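Local coordinates for tubulin-like protein CetZ2 (Haloferax volcanii, PDB 4B45) that binds GTP as a tubulin-like cytoskeletal GTPase, forms protofilaments in its GTPγS-bound crystal, and takes part in the control of archaeal cell shape, at residues L15-Q20 against S46-T51; E95-V100 against G121-P126; G220-L225 against T255-A260; Y227-A232 against S307-S312. All blocks are in the same frame, centred on the assembly; numbering follows the deposited sequence.

Contact 1: L15-Q20 against S46-T51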
loop_
_atom_site.group_PDB
_atom_site.type_symbol
_atom_site.label_atom_id
_atom_site.label_comp_id
_atom_site.label_asym_id
_atom_site.label_seq_id
_atom_site.Cartn_x
_atom_site.Cartn_y
_atom_site.Cartn_z
ATOM N N LEU A 15 4.596 -3.484 8.411
ATOM C CA LEU A 15 4.508 -2.572 7.277
ATOM C C LEU A 15 4.071 -1.185 7.742
ATOM O O LEU A 15 4.621 -0.181 7.301
ATOM C CB LEU A 15 3.568 -3.126 6.199
ATOM C CG LEU A 15 3.380 -2.293 4.923
ATOM C CD1 LEU A 15 4.725 -1.932 4.323
ATOM C CD2 LEU A 15 2.527 -3.053 3.919
ATOM N N ALA A 16 3.093 -1.127 8.641
ATOM C CA ALA A 16 2.672 0.160 9.206
ATOM C C ALA A 16 3.811 0.904 9.912
ATOM O O ALA A 16 3.909 2.123 9.817
ATOM C CB ALA A 16 1.485 -0.012 10.143
ATOM N N SER A 17 4.670 0.172 10.609
ATOM C CA SER A 17 5.854 0.776 11.229
ATOM C C SER A 17 6.840 1.323 10.201
ATOM O O SER A 17 7.410 2.396 10.395
ATOM C CB SER A 17 6.582 -0.234 12.122
ATOM O OG SER A 17 5.779 -0.609 13.229
ATOM N N ALA A 18 7.063 0.570 9.124
ATOM C CA ALA A 18 8.021 0.979 8.098
ATOM C C ALA A 18 7.554 2.266 7.407
ATOM O O ALA A 18 8.335 3.189 7.204
ATOM C CB ALA A 18 8.217 -0.131 7.090
ATOM N N LEU A 19 6.268 2.325 7.080
ATOM C CA LEU A 19 5.674 3.515 6.468
ATOM C C LEU A 19 5.796 4.734 7.381
ATOM O O LEU A 19 6.195 5.807 6.935
ATOM C CB LEU A 19 4.209 3.245 6.107
ATOM C CG LEU A 19 3.442 4.284 5.285
ATOM C CD1 LEU A 19 4.249 4.707 4.064
ATOM C CD2 LEU A 19 2.092 3.723 4.855
ATOM N N GLN A 20 5.469 4.572 8.665
ATOM C CA GLN A 20 5.579 5.684 9.602
ATOM C C GLN A 20 7.029 6.112 9.753
ATOM O O GLN A 20 7.334 7.301 9.859
ATOM C CB GLN A 20 5.023 5.297 10.972
ATOM C CG GLN A 20 5.208 6.374 12.026
ATOM C CD GLN A 20 5.195 5.808 13.431
ATOM O OE1 GLN A 20 4.197 5.915 14.150
ATOM N NE2 GLN A 20 6.309 5.197 13.833
ATOM N N SER A 46 7.775 -5.379 19.966
ATOM C CA SER A 46 8.943 -4.960 19.203
ATOM C C SER A 46 8.700 -3.687 18.401
ATOM O O SER A 46 9.647 -3.009 17.991
ATOM C CB SER A 46 9.382 -6.088 18.271
ATOM O OG SER A 46 8.275 -6.584 17.543
ATOM N N LEU A 47 7.431 -3.360 18.184
ATOM C CA LEU A 47 7.062 -2.229 17.339
ATOM C C LEU A 47 7.185 -0.877 18.040
ATOM O O LEU A 47 6.906 -0.761 19.233
ATOM C CB LEU A 47 5.640 -2.411 16.810
ATOM C CG LEU A 47 5.398 -3.685 16.009
ATOM C CD1 LEU A 47 3.940 -3.787 15.629
ATOM C CD2 LEU A 47 6.272 -3.697 14.766
ATOM N N PRO A 48 7.605 0.152 17.289
ATOM C CA PRO A 48 7.786 1.511 17.807
ATOM C C PRO A 48 6.524 2.371 17.691
ATOM O O PRO A 48 6.592 3.574 17.911
ATOM C CB PRO A 48 8.875 2.074 16.891
ATOM C CG PRO A 48 8.619 1.407 15.597
ATOM C CD PRO A 48 8.131 0.019 15.918
ATOM N N VAL A 49 5.398 1.761 17.340
ATOM C CA VAL A 49 4.136 2.481 17.257
ATOM C C VAL A 49 3.267 2.112 18.455
ATOM O O VAL A 49 3.567 1.155 19.181
ATOM C CB VAL A 49 3.374 2.141 15.962
ATOM C CG1 VAL A 49 4.248 2.435 14.737
ATOM C CG2 VAL A 49 2.930 0.676 15.977
ATOM N N GLU A 50 2.205 2.881 18.674
ATOM C CA GLU A 50 1.214 2.536 19.684
ATOM C C GLU A 50 0.651 1.156 19.365
ATOM O O GLU A 50 0.385 0.843 18.201
ATOM C CB GLU A 50 0.090 3.576 19.710
ATOM C CG GLU A 50 -1.070 3.234 20.640
ATOM C CD GLU A 50 -0.660 3.184 22.106
ATOM O OE1 GLU A 50 0.227 3.974 22.501
ATOM O OE2 GLU A 50 -1.229 2.363 22.865
ATOM N N THR A 51 0.485 0.334 20.397
ATOM C CA THR A 51 0.030 -1.043 20.231
ATOM C C THR A 51 -1.251 -1.324 21.019
ATOM O O THR A 51 -1.450 -0.780 22.111
ATOM C CB THR A 51 1.119 -2.052 20.666
ATOM O OG1 THR A 51 1.436 -1.852 22.045
ATOM C CG2 THR A 51 2.385 -1.873 19.846
#
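Gln-20 lays its terminal carboxamide over one methyl of Val-49, the two side chains sliding past each other in opposite directions. The setting is the Rossmann-like GTPase domain of the tubulin/FtsZ family, in which helix 9-26 follows the first strand and its first turn carries GTP-binding residues. Here the next two turns of that helix meet the loop leading into edge strand 50-53. CG of Gln-20 stands anti to the backbone N (chi1 175°), and the chain beyond it is extended, which carries the amide across to Val-49. There CG1 of Val-49 lies 3.5 Å from OE1 of Gln-20 and 3.6 Å from its NE2, an apolar methyl against a polar group with no hydrogen bond between the segments. One turn earlier, Ser-17 turns its OG back beside its own backbone N and gives its hydrogen bond to Gly-13 O within the helix. The same oxygen also meets the loop's carbons, with no polar partner there. Val-49 also rests on Ala-34 and Ala-36 of strand 31-38. Ser-17 OG is met by CD2 of Leu-47 at 3.5 Å and by CD of Pro-48 at 3.6 Å.

Contact 2: E95-V100 against G121-P126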
loop_
_atom_site.group_PDB
_atom_site.type_symbol
_atom_site.label_atom_id
_atom_site.label_comp_id
_atom_site.label_asym_id
_atom_site.label_seq_id
_atom_site.Cartn_x
_atom_site.Cartn_y
_atom_site.Cartn_z
ATOM N N GLU A 95 -7.034 12.707 6.231
ATOM C CA GLU A 95 -7.685 12.764 4.930
ATOM C C GLU A 95 -8.068 11.384 4.431
ATOM O O GLU A 95 -8.803 11.236 3.450
ATOM C CB GLU A 95 -6.801 13.500 3.931
ATOM C CG GLU A 95 -6.743 14.988 4.220
ATOM C CD GLU A 95 -5.718 15.722 3.384
ATOM O OE1 GLU A 95 -4.573 15.232 3.267
ATOM O OE2 GLU A 95 -6.056 16.805 2.863
ATOM N N SER A 96 -7.573 10.372 5.134
ATOM C CA SER A 96 -7.839 8.993 4.787
ATOM C C SER A 96 -7.390 8.121 5.952
ATOM O O SER A 96 -6.688 8.601 6.848
ATOM C CB SER A 96 -7.076 8.615 3.516
ATOM O OG SER A 96 -5.681 8.684 3.735
ATOM N N ILE A 97 -7.809 6.858 5.942
ATOM C CA ILE A 97 -7.341 5.866 6.907
ATOM C C ILE A 97 -6.922 4.593 6.181
ATOM O O ILE A 97 -7.670 4.057 5.357
ATOM C CB ILE A 97 -8.428 5.507 7.956
ATOM C CG1 ILE A 97 -8.800 6.730 8.790
ATOM C CG2 ILE A 97 -7.926 4.390 8.888
ATOM C CD1 ILE A 97 -9.935 6.469 9.762
ATOM N N PHE A 98 -5.710 4.127 6.454
ATOM C CA PHE A 98 -5.230 2.872 5.872
ATOM C C PHE A 98 -5.268 1.738 6.897
ATOM O O PHE A 98 -4.634 1.837 7.944
ATOM C CB PHE A 98 -3.795 3.026 5.366
ATOM C CG PHE A 98 -3.686 3.610 3.974
ATOM C CD1 PHE A 98 -3.739 2.789 2.864
ATOM C CD2 PHE A 98 -3.508 4.974 3.790
ATOM C CE1 PHE A 98 -3.619 3.315 1.582
ATOM C CE2 PHE A 98 -3.390 5.509 2.521
ATOM C CZ PHE A 98 -3.443 4.670 1.414
ATOM N N VAL A 99 -6.034 0.684 6.616
ATOM C CA VAL A 99 -5.940 -0.533 7.415
ATOM C C VAL A 99 -4.898 -1.434 6.749
ATOM O O VAL A 99 -5.116 -1.923 5.644
ATOM C CB VAL A 99 -7.296 -1.279 7.549
ATOM C CG1 VAL A 99 -7.083 -2.661 8.170
ATOM C CG2 VAL A 99 -8.282 -0.482 8.394
ATOM N N VAL A 100 -3.757 -1.633 7.408
ATOM C CA VAL A 100 -2.645 -2.381 6.808
ATOM C C VAL A 100 -2.627 -3.837 7.301
ATOM O O VAL A 100 -2.543 -4.085 8.501
ATOM C CB VAL A 100 -1.295 -1.703 7.142
ATOM C CG1 VAL A 100 -0.170 -2.323 6.366
ATOM C CG2 VAL A 100 -1.375 -0.196 6.875
ATOM N N GLY A 121 -18.064 2.957 8.185
ATOM C CA GLY A 121 -19.435 3.259 8.534
ATOM C C GLY A 121 -19.589 4.375 9.543
ATOM O O GLY A 121 -20.659 4.529 10.136
ATOM N N VAL A 122 -18.531 5.157 9.743
ATOM C CA VAL A 122 -18.580 6.253 10.711
ATOM C C VAL A 122 -17.768 7.488 10.314
ATOM O O VAL A 122 -18.215 8.621 10.510
ATOM C CB VAL A 122 -18.145 5.801 12.120
ATOM C CG1 VAL A 122 -19.310 5.164 12.883
ATOM C CG2 VAL A 122 -16.936 4.877 12.049
ATOM N N TYR A 123 -16.576 7.272 9.767
ATOM C CA TYR A 123 -15.729 8.390 9.353
ATOM C C TYR A 123 -16.086 8.857 7.944
ATOM O O TYR A 123 -16.579 8.073 7.127
ATOM C CB TYR A 123 -14.240 8.029 9.478
ATOM C CG TYR A 123 -13.794 7.919 10.918
ATOM C CD1 TYR A 123 -13.534 9.054 11.669
ATOM C CD2 TYR A 123 -13.661 6.682 11.536
ATOM C CE1 TYR A 123 -13.143 8.970 12.985
ATOM C CE2 TYR A 123 -13.268 6.583 12.855
ATOM C CZ TYR A 123 -13.012 7.732 13.576
ATOM O OH TYR A 123 -12.623 7.647 14.894
ATOM N N ASP A 124 -15.866 10.140 7.668
ATOM C CA ASP A 124 -16.230 10.682 6.365
ATOM C C ASP A 124 -15.144 10.447 5.321
ATOM O O ASP A 124 -15.417 10.441 4.122
ATOM C CB ASP A 124 -16.579 12.172 6.456
ATOM C CG ASP A 124 -17.258 12.683 5.198
ATOM O OD1 ASP A 124 -17.787 11.845 4.434
ATOM O OD2 ASP A 124 -17.260 13.914 4.962
ATOM N N VAL A 125 -13.914 10.233 5.777
ATOM C CA VAL A 125 -12.782 10.061 4.863
ATOM C C VAL A 125 -12.715 8.640 4.312
ATOM O O VAL A 125 -13.274 7.712 4.912
ATOM C CB VAL A 125 -11.452 10.427 5.554
ATOM C CG1 VAL A 125 -11.417 11.919 5.853
ATOM C CG2 VAL A 125 -11.281 9.623 6.832
ATOM N N PRO A 126 -12.050 8.458 3.155
ATOM C CA PRO A 126 -11.956 7.080 2.667
ATOM C C PRO A 126 -11.202 6.169 3.627
ATOM O O PRO A 126 -10.242 6.593 4.291
ATOM C CB PRO A 126 -11.188 7.218 1.339
ATOM C CG PRO A 126 -10.633 8.616 1.338
ATOM C CD PRO A 126 -11.587 9.429 2.148
#
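Ile-97 holds CG1 anti to its carbonyl carbon (chi1 -63°) and CD1 in an extended chain (chi2 176°), which sends CD1 over one face of the Tyr-123 ring. The two side chains cross at about a right angle, with Ile-97 CD1 4.1 Å from Tyr-123 CD2. Alongside, Val-125 rests against the backbone where strand 96-102 begins: its CG1 lies 3.6 Å from Glu-95 O, while its CG2 is turned to the CA of Ser-96 and, at 4.3 Å, to CG1 of Ile-97. Pro-126 CD meets Glu-95 O too, at 3.6 Å. An alanine in place of Val-125 would lose the methyl packing on Glu-95 O, Ser-96 and Ile-97, and would probably leave a gap beside the isoleucine. The Ile-97 N-H bonds to Pro-126 O at 3.0 Å, nearly in line with the carbonyl bond, and Ser-96 CA adds a CA-H...O contact of 3.4 Å to the same oxygen. The bond stands at the entry to the parallel pair 96-102 and 127-133, joined through helix 107-120 as a beta-alpha-beta crossover. The chemistry is thus apolar side chains laid on backbone, with one backbone hydrogen bond aligning loop and strand.

Contact 3: G220-L225 against T255-A260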
loop_
_atom_site.group_PDB
_atom_site.type_symbol
_atom_site.label_atom_id
_atom_site.label_comp_id
_atom_site.label_asym_id
_atom_site.label_seq_id
_atom_site.Cartn_x
_atom_site.Cartn_y
_atom_site.Cartn_z
ATOM N N GLY A 220 -12.971 2.292 -6.506
ATOM C CA GLY A 220 -13.020 1.116 -5.657
ATOM C C GLY A 220 -12.265 -0.090 -6.190
ATOM O O GLY A 220 -11.568 -0.029 -7.214
ATOM N N GLY A 221 -12.390 -1.197 -5.468
ATOM C CA GLY A 221 -11.751 -2.443 -5.848
ATOM C C GLY A 221 -10.248 -2.400 -5.693
ATOM O O GLY A 221 -9.716 -1.638 -4.888
ATOM N N ILE A 222 -9.556 -3.206 -6.491
ATOM C CA ILE A 222 -8.121 -3.374 -6.325
ATOM C C ILE A 222 -7.324 -2.223 -6.916
ATOM O O ILE A 222 -7.617 -1.744 -8.014
ATOM C CB ILE A 222 -7.654 -4.718 -6.927
ATOM C CG1 ILE A 222 -8.175 -5.874 -6.078
ATOM C CG2 ILE A 222 -6.149 -4.787 -6.984
ATOM C CD1 ILE A 222 -7.950 -7.221 -6.701
ATOM N N ALA A 223 -6.313 -1.766 -6.181
ATOM C CA ALA A 223 -5.407 -0.768 -6.725
ATOM C C ALA A 223 -3.961 -1.250 -6.698
ATOM O O ALA A 223 -3.604 -2.175 -5.937
ATOM C CB ALA A 223 -5.561 0.564 -5.994
ATOM N N ALA A 224 -3.135 -0.642 -7.550
ATOM C CA ALA A 224 -1.713 -0.962 -7.579
ATOM C C ALA A 224 -0.898 0.310 -7.627
ATOM O O ALA A 224 -1.379 1.364 -8.067
ATOM C CB ALA A 224 -1.377 -1.872 -8.755
ATOM N N LEU A 225 0.339 0.229 -7.162
ATOM C CA LEU A 225 1.170 1.419 -7.117
ATOM C C LEU A 225 2.502 1.140 -7.769
ATOM O O LEU A 225 3.263 0.324 -7.280
ATOM C CB LEU A 225 1.371 1.903 -5.679
ATOM C CG LEU A 225 2.138 3.234 -5.574
ATOM C CD1 LEU A 225 1.482 4.332 -6.447
ATOM C CD2 LEU A 225 2.289 3.723 -4.123
ATOM N N THR A 255 5.303 -2.323 -10.620
ATOM C CA THR A 255 4.035 -2.206 -9.928
ATOM C C THR A 255 3.970 -3.141 -8.710
ATOM O O THR A 255 4.542 -4.232 -8.716
ATOM C CB THR A 255 2.897 -2.504 -10.900
ATOM O OG1 THR A 255 1.655 -2.553 -10.197
ATOM C CG2 THR A 255 3.146 -3.818 -11.571
ATOM N N SER A 256 3.287 -2.700 -7.662
ATOM C CA SER A 256 3.204 -3.459 -6.417
ATOM C C SER A 256 2.409 -4.760 -6.586
ATOM O O SER A 256 2.611 -5.729 -5.843
ATOM C CB SER A 256 2.601 -2.586 -5.309
ATOM O OG SER A 256 1.280 -2.202 -5.637
ATOM N N LEU A 257 1.505 -4.752 -7.562
ATOM C CA LEU A 257 0.799 -5.937 -8.046
ATOM C C LEU A 257 1.105 -6.155 -9.538
ATOM O O LEU A 257 0.782 -5.296 -10.352
ATOM C CB LEU A 257 -0.703 -5.702 -7.912
ATOM C CG LEU A 257 -1.609 -6.779 -8.511
ATOM C CD1 LEU A 257 -1.529 -8.074 -7.677
ATOM C CD2 LEU A 257 -3.043 -6.273 -8.603
ATOM N N PRO A 258 1.706 -7.305 -9.913
ATOM C CA PRO A 258 2.013 -7.567 -11.334
ATOM C C PRO A 258 0.795 -7.560 -12.263
ATOM O O PRO A 258 -0.311 -7.945 -11.860
ATOM C CB PRO A 258 2.606 -8.986 -11.313
ATOM C CG PRO A 258 3.142 -9.151 -9.930
ATOM C CD PRO A 258 2.224 -8.368 -9.031
ATOM N N ASP A 259 1.022 -7.152 -13.512
ATOM C CA ASP A 259 -0.010 -7.139 -14.554
ATOM C C ASP A 259 -1.230 -6.287 -14.160
ATOM O O ASP A 259 -2.373 -6.725 -14.285
ATOM C CB ASP A 259 -0.424 -8.570 -14.936
ATOM C CG ASP A 259 -1.196 -8.629 -16.249
ATOM O OD1 ASP A 259 -0.966 -7.758 -17.116
ATOM O OD2 ASP A 259 -2.032 -9.548 -16.418
ATOM N N ALA A 260 -0.980 -5.060 -13.715
ATOM C CA ALA A 260 -2.055 -4.175 -13.263
ATOM C C ALA A 260 -2.388 -3.045 -14.242
ATOM O O ALA A 260 -2.965 -2.036 -13.833
ATOM C CB ALA A 260 -1.697 -3.578 -11.908
#
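Ser-256 OG is gripped by two backbone groups, accepting the N-H of Leu-225 at 3.0 Å and donating to Leu-162 O of strand 159-164. With OG in the crowded position between its own backbone N and carbonyl carbon (chi1 62°), the hydroxyl reaches back to strand 222-231, and the N-H of Leu-225 points at it fairly straight (162°). The backbone answers in the other direction: Ser-256 N donates to Leu-225 O, also at 3.0 Å, from well above the carbonyl plane. Leu-225 is therefore bound through both its N-H and its C=O to one residue of the loop. An alanine in place of Ser-256 would probably leave the Leu-225 N-H and the Leu-162 carbonyl without this shared partner in a buried setting.

Next to this polar pair, the small Ala-224 sends its methyl into the curve of the loop. Its CB lies 3.6 Å from CB of Ala-260, 4.0 Å from CB of Leu-257 and 3.4 Å from OG1 of Thr-255. That threonine hydroxyl donates within the loop to Leu-257 O at 2.9 Å, from above the carbonyl plane. Two residues earlier on the strand, CG2 of Ile-222 meets CD2 of Leu-257 at 3.8 Å, their side chains crossing at about a right angle, and Val-325 of helix 323-340 touches both residues. The arrangement lies beside the sheet of the tubulin/FtsZ fold, where a helix-to-strand loop of the C-terminal domain is bonded to strand 222-231, next to strand 159-164.

Contact 4: Y227-A232 against S307-S312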
loop_
_atom_site.group_PDB
_atom_site.type_symbol
_atom_site.label_atom_id
_atom_site.label_comp_id
_atom_site.label_asym_id
_atom_site.label_seq_id
_atom_site.Cartn_x
_atom_site.Cartn_y
_atom_site.Cartn_z
ATOM N N TYR A 227 6.324 2.146 -9.344
ATOM C CA TYR A 227 7.455 3.039 -9.133
ATOM C C TYR A 227 8.675 2.647 -9.979
ATOM O O TYR A 227 9.000 1.458 -10.119
ATOM C CB TYR A 227 7.814 3.087 -7.650
ATOM C CG TYR A 227 9.029 3.928 -7.327
ATOM C CD1 TYR A 227 8.924 5.299 -7.187
ATOM C CD2 TYR A 227 10.281 3.340 -7.156
ATOM C CE1 TYR A 227 10.037 6.073 -6.888
ATOM C CE2 TYR A 227 11.397 4.102 -6.864
ATOM C CZ TYR A 227 11.268 5.469 -6.736
ATOM O OH TYR A 227 12.372 6.234 -6.432
ATOM N N ALA A 228 9.324 3.651 -10.567
ATOM C CA ALA A 228 10.629 3.466 -11.210
ATOM C C ALA A 228 11.379 4.790 -11.268
ATOM O O ALA A 228 10.758 5.856 -11.327
ATOM C CB ALA A 228 10.484 2.869 -12.612
ATOM N N SER A 229 12.709 4.728 -11.251
ATOM C CA SER A 229 13.520 5.949 -11.253
ATOM C C SER A 229 14.724 5.876 -12.184
ATOM O O SER A 229 15.128 4.803 -12.630
ATOM C CB SER A 229 13.990 6.302 -9.842
ATOM O OG SER A 229 15.033 5.435 -9.427
ATOM N N ALA A 230 15.296 7.038 -12.466
ATOM C CA ALA A 230 16.422 7.138 -13.384
ATOM C C ALA A 230 17.240 8.353 -13.018
ATOM O O ALA A 230 16.713 9.323 -12.464
ATOM C CB ALA A 230 15.926 7.278 -14.794
ATOM N N GLU A 231 18.525 8.310 -13.339
ATOM C CA GLU A 231 19.370 9.470 -13.125
ATOM C C GLU A 231 18.825 10.628 -13.951
ATOM O O GLU A 231 18.353 10.427 -15.072
ATOM C CB GLU A 231 20.815 9.173 -13.513
ATOM C CG GLU A 231 21.713 10.391 -13.414
ATOM C CD GLU A 231 23.071 10.184 -14.052
ATOM O OE1 GLU A 231 23.553 9.026 -14.080
ATOM O OE2 GLU A 231 23.653 11.186 -14.528
ATOM N N ALA A 232 18.862 11.832 -13.384
ATOM C CA ALA A 232 18.456 13.020 -14.115
ATOM C C ALA A 232 19.641 13.841 -14.576
ATOM O O ALA A 232 20.585 14.097 -13.824
ATOM C CB ALA A 232 17.517 13.883 -13.286
ATOM N N SER A 307 16.773 15.857 -5.466
ATOM C CA SER A 307 17.191 14.535 -5.906
ATOM C C SER A 307 18.157 14.698 -7.071
ATOM O O SER A 307 18.182 15.748 -7.729
ATOM C CB SER A 307 15.961 13.736 -6.354
ATOM O OG SER A 307 16.302 12.425 -6.747
ATOM N N GLY A 308 18.955 13.668 -7.325
ATOM C CA GLY A 308 19.787 13.650 -8.515
ATOM C C GLY A 308 19.087 12.834 -9.584
ATOM O O GLY A 308 19.606 12.621 -10.679
ATOM N N ARG A 309 17.881 12.393 -9.257
ATOM C CA ARG A 309 17.132 11.496 -10.116
ATOM C C ARG A 309 15.748 12.038 -10.470
ATOM O O ARG A 309 15.343 13.113 -10.022
ATOM C CB ARG A 309 17.001 10.134 -9.423
ATOM C CG ARG A 309 18.348 9.560 -9.007
ATOM C CD ARG A 309 18.217 8.310 -8.143
ATOM N NE ARG A 309 17.605 7.208 -8.873
ATOM C CZ ARG A 309 18.248 6.459 -9.761
ATOM N NH1 ARG A 309 19.525 6.690 -10.028
ATOM N NH2 ARG A 309 17.609 5.480 -10.386
ATOM N N LEU A 310 15.042 11.275 -11.296
ATOM C CA LEU A 310 13.648 11.524 -11.622
ATOM C C LEU A 310 12.946 10.217 -11.363
ATOM O O LEU A 310 13.549 9.155 -11.513
ATOM C CB LEU A 310 13.485 11.818 -13.112
ATOM C CG LEU A 310 13.910 13.159 -13.668
ATOM C CD1 LEU A 310 13.999 13.050 -15.176
ATOM C CD2 LEU A 310 12.904 14.215 -13.255
ATOM N N ALA A 311 11.669 10.274 -11.018
ATOM C CA ALA A 311 10.911 9.041 -10.903
ATOM C C ALA A 311 9.482 9.251 -11.339
ATOM O O ALA A 311 8.970 10.362 -11.262
ATOM C CB ALA A 311 10.966 8.490 -9.479
ATOM N N SER A 312 8.863 8.178 -11.820
ATOM C CA SER A 312 7.433 8.151 -12.051
ATOM C C SER A 312 6.804 7.283 -10.969
ATOM O O SER A 312 7.250 6.160 -10.690
ATOM C CB SER A 312 7.086 7.581 -13.423
ATOM O OG SER A 312 7.668 8.356 -14.455
#
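An antiparallel ladder in the sheet of the C-terminal domain joins strands 222-231 and 309-319, and in this structure a bound peptide lies against the face of Ser-229 and Ala-311. Hydrogen-bonded pairs Ala-228 with Ser-312 and Ala-230 with Leu-310 alternate with non-hydrogen-bonded pairs Ser-229 with Ala-311 and Glu-231 with Arg-309. The rung at Ala-230 is tight in both directions, Leu-310 N to Ala-230 O measuring 2.8 Å and Ala-230 N to Leu-310 O 2.9 Å. Past the last pair, Ala-232 N still donates to Gly-308 O on a carbonyl lone pair.

The side chain that does most is Arg-309. A bend at chi3 (65°) turns NE back toward the neighbouring strand, and the guanidinium takes Ser-229 OG side-on, through NH2 at 2.7 Å and NE at 3.2 Å, with the oxygen in its plane. One face of the group covers the peptide link from Ala-230 to Glu-231, the carbonyl carbon of Ala-230 sitting 3.8 Å beneath its centre. Ser-229 OG is held by the arginine and by the backbone of the bound peptide together. Ala-311 lies on the same side of the sheet as Ser-229; its methyl approaches CE1 of Tyr-227 at 3.7 Å, and each packs on an apolar side chain of the peptide. On the face of Ala-228, Ala-230, Leu-310 and Ser-312, CG of Leu-310 meets the methyl of Ala-232 at 3.7 Å, and Ser-312 OG bonds to Thr-246 and Thr-247. Before the strand, Ser-307 OG accepts from Arg-309 N, forming an ST turn. The whole is an antiparallel beta ladder of the tubulin-type C-terminal domain.

In the fold
All four contacts reach one mixed sheet, and along the chain contact 1 closes before contact 2 opens, with both preceding the crossed pair formed by contacts 3 and 4. Contacts 1 and 2 belong to the GTPase domain, their centres 18 Å apart, and they touch where Leu-15 CD2 packs on Val-100 CG1 at 3.7 Å. Contacts 3 and 4 lie in the C-terminal domain with centres 21 Å apart and follow one another on strand 222-231. The widest separation, 31 Å between centres, is from contact 2 to contact 4. Strand 222-231 pairs with strand 159-164 near contact 3, and this pairing continues the sheet from the nucleotide-binding half to the antiparallel ladder of the C-terminal domain.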